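Putative GTP pyrophosphokinase (Streptococcus mutans, PDB 3L9D) probably makes the alarmone precursor pppGpp by transferring pyrophosphate from ATP to GTP. Local coordinates at residues I110-Q113 with D117-D120; L124-K129 with R149-I154. One frame throughout, in Å; residues are numbered along the deposited sequence.

Interaction 1: I110-Q113 with D117-D120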
loop_
_atom_site.group_PDB
_atom_site.type_symbol
_atom_site.label_atom_id
_atom_site.label_comp_id
_atom_site.label_asym_id
_atom_site.label_seq_id
_atom_site.Cartn_x
_atom_site.Cartn_y
_atom_site.Cartn_z
ATOM N N ILE A 110 3.544 -0.375 -2.393
ATOM C CA ILE A 110 4.974 -0.550 -2.580
ATOM C C ILE A 110 5.315 -1.990 -2.243
ATOM O O ILE A 110 5.224 -2.401 -1.081
ATOM C CB ILE A 110 5.766 0.451 -1.725
ATOM C CG1 ILE A 110 5.391 1.882 -2.152
ATOM C CG2 ILE A 110 7.253 0.198 -1.828
ATOM C CD1 ILE A 110 6.075 3.015 -1.381
ATOM N N MET A 111 5.663 -2.766 -3.263
ATOM C CA MET A 111 6.038 -4.169 -3.085
ATOM C C MET A 111 7.521 -4.301 -2.748
ATOM O O MET A 111 8.386 -3.906 -3.528
ATOM C CB MET A 111 5.698 -4.984 -4.338
ATOM C CG MET A 111 4.577 -5.998 -4.133
ATOM S SD MET A 111 3.021 -5.237 -3.590
ATOM C CE MET A 111 2.561 -4.341 -5.077
ATOM N N VAL A 112 7.810 -4.847 -1.573
ATOM C CA VAL A 112 9.180 -5.066 -1.123
ATOM C C VAL A 112 9.496 -6.551 -1.122
ATOM O O VAL A 112 8.589 -7.371 -1.018
ATOM C CB VAL A 112 9.416 -4.528 0.316
ATOM C CG1 VAL A 112 9.230 -2.998 0.378
ATOM C CG2 VAL A 112 8.512 -5.268 1.327
ATOM N N GLN A 113 10.782 -6.882 -1.236
ATOM C CA GLN A 113 11.235 -8.263 -1.234
ATOM C C GLN A 113 11.253 -8.930 0.153
ATOM O O GLN A 113 10.836 -10.084 0.281
ATOM C CB GLN A 113 12.609 -8.410 -1.905
ATOM C CG GLN A 113 12.918 -9.893 -2.227
ATOM C CD GLN A 113 14.284 -10.151 -2.850
ATOM O OE1 GLN A 113 15.182 -9.296 -2.838
ATOM N NE2 GLN A 113 14.449 -11.356 -3.385
ATOM N N ASP A 117 12.718 -5.038 4.581
ATOM C CA ASP A 117 12.765 -3.866 3.699
ATOM C C ASP A 117 11.679 -2.817 3.990
ATOM O O ASP A 117 11.782 -1.677 3.538
ATOM C CB ASP A 117 12.706 -4.270 2.229
ATOM C CG ASP A 117 13.932 -5.016 1.782
ATOM O OD1 ASP A 117 15.050 -4.672 2.224
ATOM O OD2 ASP A 117 13.772 -5.937 0.957
ATOM N N VAL A 118 10.650 -3.200 4.739
ATOM C CA VAL A 118 9.557 -2.294 5.075
ATOM C C VAL A 118 10.022 -1.047 5.836
ATOM O O VAL A 118 9.613 0.077 5.510
ATOM C CB VAL A 118 8.446 -3.001 5.901
ATOM C CG1 VAL A 118 7.322 -2.000 6.314
ATOM C CG2 VAL A 118 7.880 -4.206 5.142
ATOM N N ASN A 119 10.866 -1.232 6.852
ATOM C CA ASN A 119 11.338 -0.095 7.644
ATOM C C ASN A 119 12.236 0.837 6.834
ATOM O O ASN A 119 12.221 2.055 7.036
ATOM C CB ASN A 119 12.026 -0.540 8.942
ATOM C CG ASN A 119 11.037 -1.073 9.988
ATOM O OD1 ASN A 119 9.866 -0.665 10.037
ATOM N ND2 ASN A 119 11.513 -1.990 10.837
ATOM N N ASP A 120 13.009 0.278 5.907
ATOM C CA ASP A 120 13.820 1.115 5.025
ATOM C C ASP A 120 12.923 1.957 4.102
ATOM O O ASP A 120 13.117 3.166 3.968
ATOM C CB ASP A 120 14.833 0.287 4.229
ATOM C CG ASP A 120 15.744 -0.543 5.124
ATOM O OD1 ASP A 120 16.146 -0.048 6.208
ATOM O OD2 ASP A 120 16.058 -1.696 4.738
#
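V112 of strand 106-112 faces D117 and V118 of helix 117-126. V112 and D117 run past each other in opposite directions, side by side at their bases: V112 CB lies 3.8 Å from D117 CB, and V112 CG1 reaches the same D117 CB at 4.1 Å. The second valine branch serves another neighbour. With chi1 of V112 at -63°, CG2 is placed between the backbone N and the carbonyl carbon and meets V118 CG2 at 4.0 Å, the two valine side chains crossing at about a right angle. The carboxylate of D117 turns from this apolar patch toward the start of the connecting loop. Its OD2 stands 3.8 Å from Q113 N, too far for a bond, and accepts instead from F114 N and H68 NE2, so one oxygen joins the backbone at F114 and the side chain of H68 to helix 117-126. Q113 leaves the strand with its chain extended, and its NE2 bonds to Q230 OE1 of helix 223-230. V112 and V118 both rest on I174 of the neighbouring strand 164-176, while V118 also touches I140.

Interaction 2: L124-K129 with R149-I154; sequences LLRQRK and RSYHVI
The guanidinium of R126 presents an edge to the phenol of Y151: Y151 OH lies in the guanidinium plane, 4.0 Å from R126 NH2, and the two flat groups are inclined at 68°. That gap is too long for a direct bond. The carboxylate of E136, on strand 132-139, joins them, its OE2 in a salt bridge with R126 NE and its OE1 hydrogen-bonded to Y151 OH. E136 thus receives the arginine and the phenol on its two oxygens, which would limit the rotation of both groups. The third flat group, the H152 ring, lies on the other side of the strand, with S150 CB in plane at its edge, 3.8 Å from H152 NE2, and the ring of Y139 meeting it at about 55°. R126 bridges the distance with its chain extended from CG to NE, and its side chain crosses that of Y151 at about a right angle. The contact belongs to the nucleotidyltransferase-like fold of the RelA/SpoT synthetases, in which helix 117-126 packs on one face of a mixed sheet. Y151 and V153, two residues apart on strand 150-161, both point at this helix. Deeper in, L125 CD2 only just reaches V153 CG2, at 4.5 Å; F55 of helix 42-64 packs on L125, and V133 of strand 132-139 lies against V153. The bond from Q127 N to L124 O, at 3.3 Å, is weak, and the chain goes on through R128, held to D130 by a salt bridge, into strand 132-139.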
loop_
_atom_site.group_PDB
_atom_site.type_symbol
_atom_site.label_atom_id
_atom_site.label_comp_id
_atom_site.label_asym_id
_atom_site.label_seq_id
_atom_site.Cartn_x
_atom_site.Cartn_y
_atom_site.Cartn_z
ATOM N N LEU A 124 12.597 6.302 4.252
ATOM C CA LEU A 124 12.618 7.115 3.048
ATOM C C LEU A 124 11.369 7.977 2.963
ATOM O O LEU A 124 11.446 9.171 2.676
ATOM C CB LEU A 124 12.724 6.228 1.803
ATOM C CG LEU A 124 14.049 5.487 1.621
ATOM C CD1 LEU A 124 13.848 4.136 0.976
ATOM C CD2 LEU A 124 15.010 6.343 0.826
ATOM N N LEU A 125 10.217 7.360 3.203
ATOM C CA LEU A 125 8.937 8.052 3.092
ATOM C C LEU A 125 8.821 9.220 4.078
ATOM O O LEU A 125 8.343 10.312 3.721
ATOM C CB LEU A 125 7.795 7.061 3.314
ATOM C CG LEU A 125 6.981 6.566 2.123
ATOM C CD1 LEU A 125 7.827 6.448 0.885
ATOM C CD2 LEU A 125 6.295 5.243 2.477
ATOM N N ARG A 126 9.270 8.992 5.314
ATOM C CA ARG A 126 9.205 9.999 6.383
ATOM C C ARG A 126 10.115 11.204 6.144
ATOM O O ARG A 126 9.814 12.316 6.598
ATOM C CB ARG A 126 9.582 9.371 7.715
ATOM C CG ARG A 126 8.578 8.408 8.270
ATOM C CD ARG A 126 9.023 7.890 9.631
ATOM N NE ARG A 126 8.265 6.702 9.990
ATOM C CZ ARG A 126 8.805 5.535 10.321
ATOM N NH1 ARG A 126 10.129 5.390 10.398
ATOM N NH2 ARG A 126 8.011 4.518 10.605
ATOM N N GLN A 127 11.232 10.986 5.446
ATOM C CA GLN A 127 12.166 12.082 5.148
ATOM C C GLN A 127 11.882 12.851 3.833
ATOM O O GLN A 127 12.606 13.786 3.501
ATOM C CB GLN A 127 13.622 11.596 5.182
ATOM C CG GLN A 127 13.953 10.563 4.098
ATOM C CD GLN A 127 15.108 10.977 3.169
ATOM O OE1 GLN A 127 15.596 10.167 2.354
ATOM N NE2 GLN A 127 15.550 12.238 3.290
ATOM N N ARG A 128 10.846 12.463 3.088
ATOM C CA ARG A 128 10.444 13.218 1.897
ATOM C C ARG A 128 9.798 14.552 2.289
ATOM O O ARG A 128 9.194 14.667 3.354
ATOM C CB ARG A 128 9.496 12.408 1.005
ATOM C CG ARG A 128 10.083 11.142 0.403
ATOM C CD ARG A 128 9.188 10.607 -0.703
ATOM N NE ARG A 128 9.126 11.458 -1.898
ATOM C CZ ARG A 128 9.818 11.267 -3.024
ATOM N NH1 ARG A 128 10.669 10.257 -3.162
ATOM N NH2 ARG A 128 9.665 12.108 -4.024
ATOM N N LYS A 129 9.964 15.561 1.437
ATOM C CA LYS A 129 9.420 16.893 1.673
ATOM C C LYS A 129 8.274 17.248 0.722
ATOM O O LYS A 129 7.652 18.302 0.877
ATOM C CB LYS A 129 10.519 17.947 1.526
ATOM C CG LYS A 129 11.215 18.318 2.825
ATOM C CD LYS A 129 11.840 17.104 3.493
ATOM C CE LYS A 129 12.235 17.399 4.947
ATOM N NZ LYS A 129 12.987 18.687 5.051
ATOM N N ARG A 149 -1.256 -9.122 6.748
ATOM C CA ARG A 149 0.060 -8.592 7.053
ATOM C C ARG A 149 0.339 -7.465 6.074
ATOM O O ARG A 149 0.382 -7.685 4.868
ATOM C CB ARG A 149 1.123 -9.661 6.877
ATOM C CG ARG A 149 1.251 -10.631 7.999
ATOM C CD ARG A 149 2.656 -10.571 8.564
ATOM N NE ARG A 149 3.645 -11.316 7.780
ATOM C CZ ARG A 149 4.958 -11.317 8.039
ATOM N NH1 ARG A 149 5.441 -10.602 9.060
ATOM N NH2 ARG A 149 5.794 -12.035 7.281
ATOM N N SER A 150 0.525 -6.260 6.591
ATOM C CA SER A 150 0.744 -5.117 5.733
ATOM C C SER A 150 1.113 -3.917 6.589
ATOM O O SER A 150 0.951 -3.943 7.796
ATOM C CB SER A 150 -0.517 -4.836 4.915
ATOM O OG SER A 150 -0.285 -3.809 3.976
ATOM N N TYR A 151 1.620 -2.864 5.966
ATOM C CA TYR A 151 1.901 -1.634 6.690
ATOM C C TYR A 151 1.240 -0.454 5.973
ATOM O O TYR A 151 1.480 -0.240 4.785
ATOM C CB TYR A 151 3.416 -1.421 6.808
ATOM C CG TYR A 151 3.800 -0.471 7.908
ATOM C CD1 TYR A 151 4.382 -0.938 9.073
ATOM C CD2 TYR A 151 3.576 0.898 7.786
ATOM C CE1 TYR A 151 4.742 -0.081 10.084
ATOM C CE2 TYR A 151 3.928 1.777 8.811
ATOM C CZ TYR A 151 4.507 1.276 9.956
ATOM O OH TYR A 151 4.853 2.120 10.988
ATOM N N HIS A 152 0.417 0.313 6.681
ATOM C CA HIS A 152 -0.326 1.395 6.042
ATOM C C HIS A 152 0.196 2.761 6.414
ATOM O O HIS A 152 0.315 3.069 7.579
ATOM C CB HIS A 152 -1.803 1.326 6.406
ATOM C CG HIS A 152 -2.453 0.022 6.059
ATOM N ND1 HIS A 152 -3.818 -0.150 6.059
ATOM C CD2 HIS A 152 -1.924 -1.168 5.696
ATOM C CE1 HIS A 152 -4.102 -1.395 5.721
ATOM N NE2 HIS A 152 -2.970 -2.031 5.497
ATOM N N VAL A 153 0.480 3.582 5.404
ATOM C CA VAL A 153 0.913 4.961 5.611
ATOM C C VAL A 153 -0.038 5.911 4.902
ATOM O O VAL A 153 -0.374 5.698 3.750
ATOM C CB VAL A 153 2.326 5.198 5.049
ATOM C CG1 VAL A 153 2.744 6.621 5.308
ATOM C CG2 VAL A 153 3.321 4.213 5.660
ATOM N N ILE A 154 -0.487 6.949 5.596
ATOM C CA ILE A 154 -1.307 7.954 4.967
ATOM C C ILE A 154 -0.459 9.207 4.796
ATOM O O ILE A 154 0.255 9.625 5.715
ATOM C CB ILE A 154 -2.588 8.252 5.774
ATOM C CG1 ILE A 154 -3.410 6.967 5.976
ATOM C CG2 ILE A 154 -3.425 9.333 5.086
ATOM C CD1 ILE A 154 -3.750 6.209 4.690
#

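How the interactions relate
Interactions 1 and 2 hold the two ends of helix 117-126 to one sheet, their centres about 10 Å apart. They come in series along the chain: interaction 1 turns strand 106-112 into the helix through a short loop, whereas interaction 2 brings the far end to strand 150-161, more distant in sequence. They meet where V118 CG1 touches Y151 CB at 4.0 Å. Both are mainly buried, but interaction 1 is closer and chiefly apolar, its one carboxylate engaged by the loop backbone and by H68, while interaction 2 is sparser and grades from an aliphatic pair to an exposed arginine, whose charge is met by an acid of a third strand.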